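Local coordinates for protein ATP grasp ligase (Microcystis aeruginosa MRC, PDB 5IG9) that probably acts as an ATP-grasp ligase, using ATP to activate a carboxylate and couple it to a nucleophile during maturation of a peptide substrate, at residues I15-K20 / P312-I317; A69-R74 / E319-S324; R133-L138 / L266-K271; Q251-Y256 / F301-L306. All blocks are in the same frame, centred on the assembly; numbering follows the deposited sequence.

Interaction 1 of 4, residues I15-K20 / P312-I317; sequences IPLVIK and PISQAI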
loop_
_atom_site.group_PDB
_atom_site.type_symbol
_atom_site.label_atom_id
_atom_site.label_comp_id
_atom_site.label_asym_id
_atom_site.label_seq_id
_atom_site.Cartn_x
_atom_site.Cartn_y
_atom_site.Cartn_z
ATOM N N ILE A 15 13.252 -3.882 -19.507
ATOM C CA ILE A 15 13.626 -5.177 -18.941
ATOM C C ILE A 15 14.810 -5.776 -19.698
ATOM O O ILE A 15 15.834 -6.076 -19.066
ATOM C CB ILE A 15 12.429 -6.140 -18.923
ATOM C CG1 ILE A 15 11.225 -5.468 -18.273
ATOM C CG2 ILE A 15 12.790 -7.412 -18.178
ATOM C CD1 ILE A 15 11.499 -5.001 -16.869
ATOM N N PRO A 16 14.740 -5.977 -21.024
ATOM C CA PRO A 16 15.908 -6.551 -21.712
ATOM C C PRO A 16 17.130 -5.656 -21.662
ATOM O O PRO A 16 18.259 -6.159 -21.726
ATOM C CB PRO A 16 15.409 -6.747 -23.149
ATOM C CG PRO A 16 14.351 -5.736 -23.314
ATOM C CD PRO A 16 13.661 -5.668 -21.982
ATOM N N LEU A 17 16.941 -4.341 -21.547
ATOM C CA LEU A 17 18.079 -3.438 -21.415
ATOM C C LEU A 17 18.849 -3.704 -20.127
ATOM O O LEU A 17 20.083 -3.617 -20.102
ATOM C CB LEU A 17 17.603 -1.989 -21.461
ATOM C CG LEU A 17 17.531 -1.327 -22.834
ATOM C CD1 LEU A 17 16.637 -0.106 -22.770
ATOM C CD2 LEU A 17 18.927 -0.944 -23.294
ATOM N N VAL A 18 18.138 -4.041 -19.052
ATOM C CA VAL A 18 18.781 -4.236 -17.758
ATOM C C VAL A 18 19.365 -5.638 -17.642
ATOM O O VAL A 18 20.477 -5.817 -17.133
ATOM C CB VAL A 18 17.788 -3.946 -16.619
ATOM C CG1 VAL A 18 18.406 -4.303 -15.274
ATOM C CG2 VAL A 18 17.377 -2.487 -16.646
ATOM N N ILE A 19 18.628 -6.655 -18.100
ATOM C CA ILE A 19 19.115 -8.025 -17.957
ATOM C C ILE A 19 20.398 -8.220 -18.754
ATOM O O ILE A 19 21.315 -8.925 -18.317
ATOM C CB ILE A 19 18.029 -9.042 -18.365
ATOM C CG1 ILE A 19 17.804 -9.036 -19.878
ATOM C CG2 ILE A 19 16.727 -8.755 -17.646
ATOM C CD1 ILE A 19 16.878 -10.126 -20.357
ATOM N N LYS A 20 20.496 -7.582 -19.923
ATOM C CA LYS A 20 21.691 -7.747 -20.742
ATOM C C LYS A 20 22.872 -6.997 -20.143
ATOM O O LYS A 20 24.012 -7.469 -20.212
ATOM C CB LYS A 20 21.417 -7.284 -22.171
ATOM C CG LYS A 20 20.376 -8.123 -22.894
ATOM C CD LYS A 20 20.330 -7.789 -24.373
ATOM C CE LYS A 20 19.050 -8.300 -25.008
ATOM N NZ LYS A 20 18.725 -9.684 -24.567
ATOM N N PRO A 312 22.066 6.880 -20.575
ATOM C CA PRO A 312 22.317 5.458 -20.307
ATOM C C PRO A 312 21.918 5.104 -18.880
ATOM O O PRO A 312 22.779 4.869 -18.032
ATOM C CB PRO A 312 23.827 5.341 -20.480
ATOM C CG PRO A 312 24.354 6.610 -19.913
ATOM C CD PRO A 312 23.281 7.658 -20.060
ATOM N N ILE A 313 20.614 5.074 -18.625
ATOM C CA ILE A 313 20.096 4.766 -17.299
ATOM C C ILE A 313 20.075 3.272 -16.991
ATOM O O ILE A 313 20.363 2.865 -15.867
ATOM C CB ILE A 313 18.679 5.341 -17.104
ATOM C CG1 ILE A 313 18.695 6.862 -17.268
ATOM C CG2 ILE A 313 18.131 4.955 -15.738
ATOM C CD1 ILE A 313 17.450 7.419 -17.924
ATOM N N SER A 314 19.735 2.456 -17.983
ATOM C CA SER A 314 19.681 1.014 -17.767
ATOM C C SER A 314 21.027 0.472 -17.310
ATOM O O SER A 314 21.082 -0.483 -16.525
ATOM C CB SER A 314 19.228 0.309 -19.044
ATOM O OG SER A 314 20.216 0.407 -20.055
ATOM N N GLN A 315 22.123 1.069 -17.782
ATOM C CA GLN A 315 23.443 0.690 -17.292
ATOM C C GLN A 315 23.601 1.041 -15.818
ATOM O O GLN A 315 24.119 0.243 -15.029
ATOM C CB GLN A 315 24.525 1.372 -18.129
ATOM C CG GLN A 315 25.940 0.980 -17.752
ATOM C CD GLN A 315 26.206 -0.500 -17.951
ATOM O OE1 GLN A 315 25.788 -1.090 -18.949
ATOM N NE2 GLN A 315 26.899 -1.109 -16.997
ATOM N N ALA A 316 23.153 2.236 -15.423
ATOM C CA ALA A 316 23.300 2.652 -14.031
ATOM C C ALA A 316 22.453 1.790 -13.107
ATOM O O ALA A 316 22.867 1.477 -11.985
ATOM C CB ALA A 316 22.929 4.126 -13.875
ATOM N N ILE A 317 21.261 1.398 -13.561
ATOM C CA ILE A 317 20.397 0.542 -12.754
ATOM C C ILE A 317 21.024 -0.834 -12.588
ATOM O O ILE A 317 21.078 -1.380 -11.480
ATOM C CB ILE A 317 18.996 0.445 -13.383
ATOM C CG1 ILE A 317 18.295 1.803 -13.329
ATOM C CG2 ILE A 317 18.163 -0.624 -12.681
ATOM C CD1 ILE A 317 16.926 1.796 -13.957
#
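Val18 and Ser314 mark where helix 15-20 comes nearest helix 313-317: their CA atoms are 5.3 Å apart. The two short axes approach to 8.5 Å and cross at -51°, so each helix offers only a small patch to the other. A small residue suits the middle of this crossing, and Ser314 fills it. Its CB points at the partner helix and meets Leu17 CB at 3.7 Å, while Val18 CG2 comes up to the same Ser314 CB at 4.1 Å. Val18 CG2 also approaches CG2 of Ile317, one turn beyond Ser314, at 4.5 Å; with CG1 anti to the backbone N (chi1 173°), the other methyl is the one left to face helix 313-317. The Ser314 hydroxyl runs beside Leu17 CD2, yet its polar need is met elsewhere, by a hydrogen bond to Glu305 OE2. No hydrogen bond joins segments 15-20 and 312-317, which meet through carbon-to-carbon packing, and Trp71 of strand 69-72 touches both Val18 and Ile317. Helix 14-23 connects the parallel strands 3-7 and 29-33, so the C-terminal helix 313-323 here packs against the first beta-alpha-beta crossover of a Rossmann-like pre-ATP-grasp domain.

Interaction 2 of 4, residues A69-R74 / E319-S324; sequences AVWYRR and EILVNS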
loop_
_atom_site.group_PDB
_atom_site.type_symbol
_atom_site.label_atom_id
_atom_site.label_comp_id
_atom_site.label_asym_id
_atom_site.label_seq_id
_atom_site.Cartn_x
_atom_site.Cartn_y
_atom_site.Cartn_z
ATOM N N ALA A 69 19.806 -9.542 -5.336
ATOM C CA ALA A 69 19.231 -8.218 -5.522
ATOM C C ALA A 69 17.831 -8.366 -6.095
ATOM O O ALA A 69 17.528 -9.352 -6.773
ATOM C CB ALA A 69 20.089 -7.345 -6.444
ATOM N N VAL A 70 16.984 -7.374 -5.814
ATOM C CA VAL A 70 15.604 -7.346 -6.288
ATOM C C VAL A 70 15.343 -6.003 -6.955
ATOM O O VAL A 70 15.572 -4.949 -6.351
ATOM C CB VAL A 70 14.592 -7.572 -5.147
ATOM C CG1 VAL A 70 13.169 -7.502 -5.688
ATOM C CG2 VAL A 70 14.840 -8.904 -4.462
ATOM N N TRP A 71 14.849 -6.041 -8.189
ATOM C CA TRP A 71 14.392 -4.846 -8.890
ATOM C C TRP A 71 12.872 -4.792 -8.784
ATOM O O TRP A 71 12.164 -5.520 -9.489
ATOM C CB TRP A 71 14.843 -4.847 -10.347
ATOM C CG TRP A 71 14.619 -3.529 -11.024
ATOM C CD1 TRP A 71 14.436 -2.318 -10.418
ATOM C CD2 TRP A 71 14.546 -3.287 -12.434
ATOM N NE1 TRP A 71 14.260 -1.339 -11.364
ATOM C CE2 TRP A 71 14.320 -1.909 -12.609
ATOM C CE3 TRP A 71 14.652 -4.103 -13.565
ATOM C CZ2 TRP A 71 14.198 -1.328 -13.869
ATOM C CZ3 TRP A 71 14.530 -3.524 -14.814
ATOM C CH2 TRP A 71 14.305 -2.151 -14.957
ATOM N N TYR A 72 12.376 -3.934 -7.895
ATOM C CA TYR A 72 10.940 -3.774 -7.663
ATOM C C TYR A 72 10.390 -2.879 -8.770
ATOM O O TYR A 72 10.132 -1.686 -8.590
ATOM C CB TYR A 72 10.697 -3.197 -6.272
ATOM C CG TYR A 72 9.268 -3.258 -5.789
ATOM C CD1 TYR A 72 8.556 -4.450 -5.803
ATOM C CD2 TYR A 72 8.639 -2.126 -5.290
ATOM C CE1 TYR A 72 7.254 -4.507 -5.352
ATOM C CE2 TYR A 72 7.340 -2.172 -4.836
ATOM C CZ TYR A 72 6.650 -3.365 -4.866
ATOM O OH TYR A 72 5.351 -3.416 -4.413
ATOM N N ARG A 73 10.209 -3.484 -9.943
ATOM C CA ARG A 73 9.921 -2.737 -11.177
ATOM C C ARG A 73 8.418 -2.585 -11.404
ATOM O O ARG A 73 7.856 -1.513 -11.162
ATOM C CB ARG A 73 10.620 -3.421 -12.358
ATOM C CG ARG A 73 10.119 -3.053 -13.746
ATOM C CD ARG A 73 10.364 -1.602 -14.098
ATOM N NE ARG A 73 9.837 -1.309 -15.426
ATOM C CZ ARG A 73 9.823 -0.101 -15.976
ATOM N NH1 ARG A 73 10.310 0.939 -15.313
ATOM N NH2 ARG A 73 9.321 0.063 -17.192
ATOM N N ARG A 74 7.754 -3.649 -11.862
ATOM C CA ARG A 74 6.343 -3.591 -12.221
ATOM C C ARG A 74 5.574 -4.662 -11.467
ATOM O O ARG A 74 6.016 -5.810 -11.378
ATOM C CB ARG A 74 6.144 -3.756 -13.732
ATOM C CG ARG A 74 5.589 -2.518 -14.419
ATOM C CD ARG A 74 6.058 -1.258 -13.717
ATOM N NE ARG A 74 6.190 -0.133 -14.631
ATOM C CZ ARG A 74 6.645 1.063 -14.276
ATOM N NH1 ARG A 74 7.008 1.288 -13.020
ATOM N NH2 ARG A 74 6.739 2.033 -15.172
ATOM N N GLU A 319 24.098 -1.573 -12.709
ATOM C CA GLU A 319 25.288 -1.485 -11.867
ATOM C C GLU A 319 24.920 -1.477 -10.389
ATOM O O GLU A 319 25.478 -2.243 -9.599
ATOM C CB GLU A 319 26.113 -0.249 -12.236
ATOM C CG GLU A 319 26.860 -0.387 -13.560
ATOM C CD GLU A 319 27.665 0.851 -13.925
ATOM O OE1 GLU A 319 27.690 1.805 -13.118
ATOM O OE2 GLU A 319 28.272 0.872 -15.018
ATOM N N ILE A 320 23.973 -0.625 -9.993
ATOM C CA ILE A 320 23.613 -0.561 -8.578
ATOM C C ILE A 320 22.923 -1.850 -8.141
ATOM O O ILE A 320 22.942 -2.201 -6.955
ATOM C CB ILE A 320 22.746 0.682 -8.290
ATOM C CG1 ILE A 320 22.713 0.979 -6.791
ATOM C CG2 ILE A 320 21.330 0.488 -8.801
ATOM C CD1 ILE A 320 21.925 2.214 -6.439
ATOM N N LEU A 321 22.322 -2.581 -9.080
ATOM C CA LEU A 321 21.683 -3.844 -8.727
ATOM C C LEU A 321 22.723 -4.915 -8.423
ATOM O O LEU A 321 22.604 -5.644 -7.430
ATOM C CB LEU A 321 20.750 -4.295 -9.852
ATOM C CG LEU A 321 19.347 -3.685 -9.861
ATOM C CD1 LEU A 321 18.535 -4.212 -11.032
ATOM C CD2 LEU A 321 18.629 -3.959 -8.546
ATOM N N VAL A 322 23.762 -5.015 -9.256
ATOM C CA VAL A 322 24.783 -6.036 -9.048
ATOM C C VAL A 322 25.920 -5.577 -8.138
ATOM O O VAL A 322 26.639 -6.426 -7.590
ATOM C CB VAL A 322 25.351 -6.513 -10.396
ATOM C CG1 VAL A 322 24.218 -6.840 -11.359
ATOM C CG2 VAL A 322 26.281 -5.475 -10.988
ATOM N N ASN A 323 26.106 -4.267 -7.959
ATOM C CA ASN A 323 27.123 -3.743 -7.054
ATOM C C ASN A 323 26.578 -3.409 -5.675
ATOM O O ASN A 323 27.360 -3.017 -4.800
ATOM C CB ASN A 323 27.776 -2.486 -7.641
ATOM C CG ASN A 323 28.984 -2.797 -8.499
ATOM O OD1 ASN A 323 28.871 -2.975 -9.712
ATOM N ND2 ASN A 323 30.152 -2.865 -7.871
ATOM N N SER A 324 25.268 -3.558 -5.465
ATOM C CA SER A 324 24.602 -3.175 -4.225
ATOM C C SER A 324 24.824 -1.697 -3.925
ATOM O O SER A 324 23.968 -0.860 -4.231
ATOM C CB SER A 324 25.078 -4.043 -3.056
ATOM O OG SER A 324 24.647 -5.383 -3.213
#
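Leu321 turns CG opposite its carbonyl carbon (chi1 -83°), and Trp71 swings its indole to the side opposite its own backbone N (chi1 -169°); the leucine fork thus meets the base of the tryptophan side chain, the two crossing at about a right angle. This is helix-on-sheet packing in a Rossmann-like domain: strand 69-72 lies inside the parallel sheet, between strands 3-7 and 111-113. The axis of helix 319-323 passes 8.2 Å from the axis of strand 69-72, their N-to-C directions 149° apart. The branches of Leu321 divide the work. CD1 lies 3.8 Å from Trp71 CB and approaches the indole obliquely, whereas CD2 sits 3.9 Å from Val70 O and 4.2 Å from Ala69 CB. A branched aliphatic chain suits this place because it can serve three consecutive strand residues, and alanine suits position 69 because its short methyl admits the helix backbone, facing Leu321 O. Val70 points the other way. The inverse gamma turn centred on Tyr72 leads to two arginines. Arg73 lays its CB 3.9 Å above one face of the Trp71 ring. Arg73 NH2 and Arg74 NH2 both form salt bridges to Glu300 OE2, an anion shared in a way that probably offsets their like charge, and the guanidinium groups lie face to face, with Arg74 CZ 3.7 Å above the plane of that of Arg73.

Interaction 3 of 4, residues R133-L138 / L266-K271; sequences RQLGLL and LLELMK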
loop_
_atom_site.group_PDB
_atom_site.type_symbol
_atom_site.label_atom_id
_atom_site.label_comp_id
_atom_site.label_asym_id
_atom_site.label_seq_id
_atom_site.Cartn_x
_atom_site.Cartn_y
_atom_site.Cartn_z
ATOM N N ARG A 133 8.704 20.673 0.328
ATOM C CA ARG A 133 8.610 22.057 0.782
ATOM C C ARG A 133 9.403 22.279 2.065
ATOM O O ARG A 133 10.025 23.333 2.239
ATOM C CB ARG A 133 7.147 22.446 0.981
ATOM C CG ARG A 133 6.936 23.890 1.379
ATOM C CD ARG A 133 5.460 24.215 1.498
ATOM N NE ARG A 133 5.245 25.580 1.962
ATOM C CZ ARG A 133 5.099 25.922 3.236
ATOM N NH1 ARG A 133 5.140 24.995 4.183
ATOM N NH2 ARG A 133 4.912 27.194 3.564
ATOM N N GLN A 134 9.399 21.300 2.975
ATOM C CA GLN A 134 10.235 21.392 4.167
ATOM C C GLN A 134 11.718 21.383 3.822
ATOM O O GLN A 134 12.534 21.840 4.628
ATOM C CB GLN A 134 9.907 20.254 5.133
ATOM C CG GLN A 134 8.528 20.358 5.768
ATOM C CD GLN A 134 8.141 19.112 6.533
ATOM O OE1 GLN A 134 8.791 18.071 6.414
ATOM N NE2 GLN A 134 7.077 19.208 7.326
ATOM N N LEU A 135 12.081 20.881 2.643
ATOM C CA LEU A 135 13.459 20.882 2.179
ATOM C C LEU A 135 13.813 22.125 1.377
ATOM O O LEU A 135 14.928 22.210 0.856
ATOM C CB LEU A 135 13.727 19.639 1.333
ATOM C CG LEU A 135 13.703 18.307 2.077
ATOM C CD1 LEU A 135 13.785 17.182 1.079
ATOM C CD2 LEU A 135 14.845 18.229 3.078
ATOM N N GLY A 136 12.892 23.076 1.256
ATOM C CA GLY A 136 13.164 24.325 0.578
ATOM C C GLY A 136 12.795 24.368 -0.887
ATOM O O GLY A 136 13.161 25.332 -1.570
ATOM N N LEU A 137 12.086 23.363 -1.393
ATOM C CA LEU A 137 11.680 23.329 -2.789
ATOM C C LEU A 137 10.295 23.941 -2.943
ATOM O O LEU A 137 9.402 23.702 -2.126
ATOM C CB LEU A 137 11.685 21.894 -3.321
ATOM C CG LEU A 137 13.035 21.185 -3.472
ATOM C CD1 LEU A 137 12.839 19.678 -3.566
ATOM C CD2 LEU A 137 13.781 21.700 -4.688
ATOM N N LEU A 138 10.126 24.745 -3.987
ATOM C CA LEU A 138 8.825 25.336 -4.261
ATOM C C LEU A 138 7.870 24.272 -4.782
ATOM O O LEU A 138 8.229 23.456 -5.635
ATOM C CB LEU A 138 8.951 26.469 -5.279
ATOM C CG LEU A 138 9.838 27.645 -4.881
ATOM C CD1 LEU A 138 10.022 28.579 -6.058
ATOM C CD2 LEU A 138 9.253 28.378 -3.687
ATOM N N LEU A 266 17.040 17.460 -4.010
ATOM C CA LEU A 266 16.418 16.236 -4.501
ATOM C C LEU A 266 17.082 15.003 -3.907
ATOM O O LEU A 266 16.415 13.990 -3.673
ATOM C CB LEU A 266 16.472 16.189 -6.027
ATOM C CG LEU A 266 15.653 17.250 -6.758
ATOM C CD1 LEU A 266 15.825 17.081 -8.253
ATOM C CD2 LEU A 266 14.187 17.175 -6.366
ATOM N N LEU A 267 18.389 15.066 -3.651
ATOM C CA LEU A 267 19.055 13.952 -2.988
ATOM C C LEU A 267 18.576 13.803 -1.550
ATOM O O LEU A 267 18.414 12.680 -1.061
ATOM C CB LEU A 267 20.569 14.135 -3.036
ATOM C CG LEU A 267 21.233 13.832 -4.377
ATOM C CD1 LEU A 267 22.733 14.009 -4.252
ATOM C CD2 LEU A 267 20.890 12.427 -4.854
ATOM N N GLU A 268 18.342 14.918 -0.854
ATOM C CA GLU A 268 17.771 14.818 0.485
ATOM C C GLU A 268 16.347 14.290 0.436
ATOM O O GLU A 268 15.894 13.639 1.384
ATOM C CB GLU A 268 17.801 16.172 1.190
ATOM C CG GLU A 268 19.189 16.732 1.403
ATOM C CD GLU A 268 19.339 17.411 2.750
ATOM O OE1 GLU A 268 18.787 16.893 3.747
ATOM O OE2 GLU A 268 20.007 18.466 2.814
ATOM N N LEU A 269 15.628 14.564 -0.652
ATOM C CA LEU A 269 14.290 14.010 -0.817
ATOM C C LEU A 269 14.349 12.499 -1.000
ATOM O O LEU A 269 13.548 11.762 -0.415
ATOM C CB LEU A 269 13.593 14.675 -2.003
ATOM C CG LEU A 269 12.090 14.447 -2.136
ATOM C CD1 LEU A 269 11.337 15.140 -1.012
ATOM C CD2 LEU A 269 11.616 14.940 -3.488
ATOM N N MET A 270 15.298 12.020 -1.805
ATOM C CA MET A 270 15.488 10.581 -1.959
ATOM C C MET A 270 15.902 9.941 -0.639
ATOM O O MET A 270 15.409 8.868 -0.274
ATOM C CB MET A 270 16.538 10.304 -3.036
ATOM C CG MET A 270 16.221 10.914 -4.390
ATOM S SD MET A 270 14.934 10.037 -5.293
ATOM C CE MET A 270 15.769 8.491 -5.628
ATOM N N LYS A 271 16.806 10.593 0.096
ATOM C CA LYS A 271 17.306 10.016 1.340
ATOM C C LYS A 271 16.218 9.947 2.405
ATOM O O LYS A 271 16.189 9.009 3.210
ATOM C CB LYS A 271 18.503 10.818 1.847
ATOM C CG LYS A 271 19.188 10.195 3.049
ATOM C CD LYS A 271 20.407 10.989 3.493
ATOM C CE LYS A 271 20.009 12.338 4.071
ATOM N NZ LYS A 271 21.087 12.909 4.926
#
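Leu135 and Leu137, at the C-terminal end of helix 125-134, pack as an apolar patch against Leu266, Glu268 and Leu269 of helix 260-273, which lies on the five-stranded antiparallel sheet. The helix ends in a Schellman motif: Gly136, with positive phi (94°), sends its N back to Arg133 O at 3.0 Å, and glycine tolerates this backbone where a side chain would strike the preceding carbonyl O. The reversal leaves leucines on both sides of Gly136 pointing at helix 260-273. Leu135 CD1 sits over the helix backbone, 3.6 Å from Leu269 N, and touches Leu269 CD1 at 3.8 Å; its other methyl, CD2, meets Glu268 CB at 4.1 Å. Leu137 CD1 reaches Leu266 CD2 at 4.0 Å, the two chains crossing at about a right angle. Of its side chain Glu268 offers CB to Leu135, while its carboxylate forms a salt bridge with Lys264. With no hydrogen bond between the segments, cohesion probably comes from close fit and exclusion of water, supplemented nearby by Gln265 NE2 bonding to Leu135 O.

Interaction 4 of 4, residues Q251-Y256 / F301-L306; sequences QQWQPY and FFWLEL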
loop_
_atom_site.group_PDB
_atom_site.type_symbol
_atom_site.label_atom_id
_atom_site.label_comp_id
_atom_site.label_asym_id
_atom_site.label_seq_id
_atom_site.Cartn_x
_atom_site.Cartn_y
_atom_site.Cartn_z
ATOM N N GLN A 251 10.669 20.345 -31.215
ATOM C CA GLN A 251 11.415 20.312 -29.965
ATOM C C GLN A 251 11.577 18.867 -29.518
ATOM O O GLN A 251 10.835 17.978 -29.943
ATOM C CB GLN A 251 10.715 21.130 -28.872
ATOM C CG GLN A 251 11.665 21.872 -27.951
ATOM C CD GLN A 251 11.905 23.300 -28.398
ATOM O OE1 GLN A 251 11.020 23.940 -28.966
ATOM N NE2 GLN A 251 13.106 23.808 -28.148
ATOM N N GLN A 252 12.560 18.642 -28.649
ATOM C CA GLN A 252 12.802 17.318 -28.092
ATOM C C GLN A 252 13.576 17.479 -26.792
ATOM O O GLN A 252 14.079 18.560 -26.478
ATOM C CB GLN A 252 13.546 16.419 -29.082
ATOM C CG GLN A 252 14.949 16.888 -29.417
ATOM C CD GLN A 252 15.577 16.082 -30.539
ATOM O OE1 GLN A 252 14.920 15.759 -31.529
ATOM N NE2 GLN A 252 16.853 15.747 -30.385
ATOM N N TRP A 253 13.663 16.387 -26.034
ATOM C CA TRP A 253 14.296 16.438 -24.724
ATOM C C TRP A 253 15.803 16.616 -24.861
ATOM O O TRP A 253 16.444 15.997 -25.713
ATOM C CB TRP A 253 13.983 15.169 -23.926
ATOM C CG TRP A 253 12.543 15.051 -23.521
ATOM C CD1 TRP A 253 11.528 14.507 -24.253
ATOM C CD2 TRP A 253 11.955 15.489 -22.288
ATOM N NE1 TRP A 253 10.348 14.579 -23.555
ATOM C CE2 TRP A 253 10.582 15.180 -22.346
ATOM C CE3 TRP A 253 12.454 16.116 -21.142
ATOM C CZ2 TRP A 253 9.707 15.472 -21.304
ATOM C CZ3 TRP A 253 11.584 16.406 -20.110
ATOM C CH2 TRP A 253 10.226 16.083 -20.196
ATOM N N GLN A 254 16.388 17.471 -24.030
ATOM C CA GLN A 254 17.830 17.704 -24.099
ATOM C C GLN A 254 18.453 17.784 -22.713
ATOM O O GLN A 254 17.788 18.172 -21.751
ATOM C CB GLN A 254 18.126 18.985 -24.882
ATOM C CG GLN A 254 17.362 20.203 -24.391
ATOM C CD GLN A 254 18.260 21.405 -24.172
ATOM O OE1 GLN A 254 18.620 22.107 -25.117
ATOM N NE2 GLN A 254 18.626 21.648 -22.919
ATOM N N PRO A 255 19.728 17.417 -22.604
ATOM C CA PRO A 255 20.392 17.471 -21.298
ATOM C C PRO A 255 20.216 18.840 -20.662
ATOM O O PRO A 255 20.059 19.852 -21.348
ATOM C CB PRO A 255 21.863 17.192 -21.633
ATOM C CG PRO A 255 21.831 16.482 -22.941
ATOM C CD PRO A 255 20.665 17.065 -23.685
ATOM N N TYR A 256 20.242 18.864 -19.333
ATOM C CA TYR A 256 20.039 20.095 -18.585
ATOM C C TYR A 256 20.825 20.001 -17.286
ATOM O O TYR A 256 20.894 18.932 -16.676
ATOM C CB TYR A 256 18.549 20.335 -18.309
ATOM C CG TYR A 256 18.209 21.679 -17.695
ATOM C CD1 TYR A 256 18.295 21.881 -16.322
ATOM C CD2 TYR A 256 17.783 22.739 -18.485
ATOM C CE1 TYR A 256 17.980 23.102 -15.758
ATOM C CE2 TYR A 256 17.465 23.963 -17.929
ATOM C CZ TYR A 256 17.566 24.138 -16.565
ATOM O OH TYR A 256 17.250 25.353 -16.005
ATOM N N PHE A 301 11.707 5.324 -17.669
ATOM C CA PHE A 301 12.969 5.969 -17.998
ATOM C C PHE A 301 13.395 5.622 -19.416
ATOM O O PHE A 301 14.271 6.285 -19.978
ATOM C CB PHE A 301 14.056 5.553 -16.992
ATOM C CG PHE A 301 14.459 4.101 -17.092
ATOM C CD1 PHE A 301 15.483 3.709 -17.939
ATOM C CD2 PHE A 301 13.842 3.134 -16.311
ATOM C CE1 PHE A 301 15.869 2.383 -18.028
ATOM C CE2 PHE A 301 14.227 1.801 -16.391
ATOM C CZ PHE A 301 15.241 1.425 -17.251
ATOM N N PHE A 302 12.783 4.584 -19.993
ATOM C CA PHE A 302 13.252 4.069 -21.273
ATOM C C PHE A 302 13.145 5.109 -22.381
ATOM O O PHE A 302 13.963 5.106 -23.308
ATOM C CB PHE A 302 12.474 2.801 -21.637
ATOM C CG PHE A 302 11.159 3.063 -22.306
ATOM C CD1 PHE A 302 10.049 3.429 -21.569
ATOM C CD2 PHE A 302 11.036 2.939 -23.679
ATOM C CE1 PHE A 302 8.840 3.675 -22.191
ATOM C CE2 PHE A 302 9.836 3.182 -24.304
ATOM C CZ PHE A 302 8.735 3.549 -23.563
ATOM N N TRP A 303 12.160 6.009 -22.310
ATOM C CA TRP A 303 12.010 6.986 -23.381
ATOM C C TRP A 303 13.031 8.110 -23.298
ATOM O O TRP A 303 13.081 8.941 -24.211
ATOM C CB TRP A 303 10.591 7.560 -23.390
ATOM C CG TRP A 303 10.110 8.060 -22.066
ATOM C CD1 TRP A 303 9.468 7.339 -21.104
ATOM C CD2 TRP A 303 10.213 9.398 -21.562
ATOM N NE1 TRP A 303 9.173 8.139 -20.029
ATOM C CE2 TRP A 303 9.617 9.409 -20.286
ATOM C CE3 TRP A 303 10.752 10.588 -22.066
ATOM C CZ2 TRP A 303 9.548 10.560 -19.503
ATOM C CZ3 TRP A 303 10.681 11.731 -21.288
ATOM C CH2 TRP A 303 10.085 11.708 -20.020
ATOM N N LEU A 304 13.831 8.159 -22.235
ATOM C CA LEU A 304 14.981 9.048 -22.161
ATOM C C LEU A 304 16.276 8.362 -22.566
ATOM O O LEU A 304 17.300 9.039 -22.712
ATOM C CB LEU A 304 15.131 9.611 -20.745
ATOM C CG LEU A 304 14.175 10.726 -20.329
ATOM C CD1 LEU A 304 14.509 11.191 -18.926
ATOM C CD2 LEU A 304 14.253 11.884 -21.310
ATOM N N GLU A 305 16.255 7.040 -22.740
ATOM C CA GLU A 305 17.419 6.267 -23.152
ATOM C C GLU A 305 17.370 5.865 -24.621
ATOM O O GLU A 305 18.358 6.039 -25.341
ATOM C CB GLU A 305 17.560 5.018 -22.275
ATOM C CG GLU A 305 18.728 4.122 -22.657
ATOM C CD GLU A 305 19.166 3.233 -21.512
ATOM O OE1 GLU A 305 18.405 3.116 -20.530
ATOM O OE2 GLU A 305 20.275 2.661 -21.587
ATOM N N LEU A 306 16.245 5.318 -25.087
ATOM C CA LEU A 306 16.136 4.941 -26.492
ATOM C C LEU A 306 15.886 6.137 -27.397
ATOM O O LEU A 306 16.022 6.018 -28.620
ATOM C CB LEU A 306 15.019 3.914 -26.682
ATOM C CG LEU A 306 15.199 2.596 -25.929
ATOM C CD1 LEU A 306 14.135 1.597 -26.350
ATOM C CD2 LEU A 306 16.596 2.040 -26.162
#
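Trp253, just ahead of the edge strand 254-255, meets Trp303 of the short, weakly bonded helix 302-305, so that the border of the antiparallel sheet is joined to the segment following strand 290-296. Trp303 directs one corner of its six-membered ring at its neighbour: CZ3 stands 3.5 Å above the plane of the Trp253 indole, offset toward the rim, and is closest to Trp253 CE2, at 3.6 Å. The planes are inclined at 58°, an oblique aromatic pair. Strand 254-255 borders strand 224-231 in the five-stranded sheet, and Arg217 of strand 214-221 touches both indoles and Leu304. Large flat side chains suit this partly buried site, since they can bridge backbones whose closest CA atoms, those of Trp253 and Leu304, are 7.9 Å apart. Trp303 holds its CG between the backbone N and the carbonyl carbon (chi1 51°), which folds the indole back over its successor, Leu304 CG lying under one face. Leu304 in turn extends CD2 to Trp253 CB, at 4.2 Å.

Overall arrangement
From the N terminus, helix 14-23 pairs with a segment near the other end of the chain: interaction 1 closes a loop of 291 residues at 312-317. Interaction 2 starts at strand 69-72 and ends further along the same C-terminal helix, so the two cross; they also touch, through Val18 and Trp71. Together they return the chain's end to the N-terminal Rossmann-like domain. Interactions 3 and 4 are each nested inside both of those loops and cross one another, 133-138 pairing with 266-271 and 251-256 with 301-306. Interaction 3 stands apart, its nearest atoms about 9 Å from interaction 2. Interaction 4 instead adjoins interactions 1 and 2 through Phe301, and interaction 1 also through Glu305, linking the antiparallel sheet to the C-terminal helix.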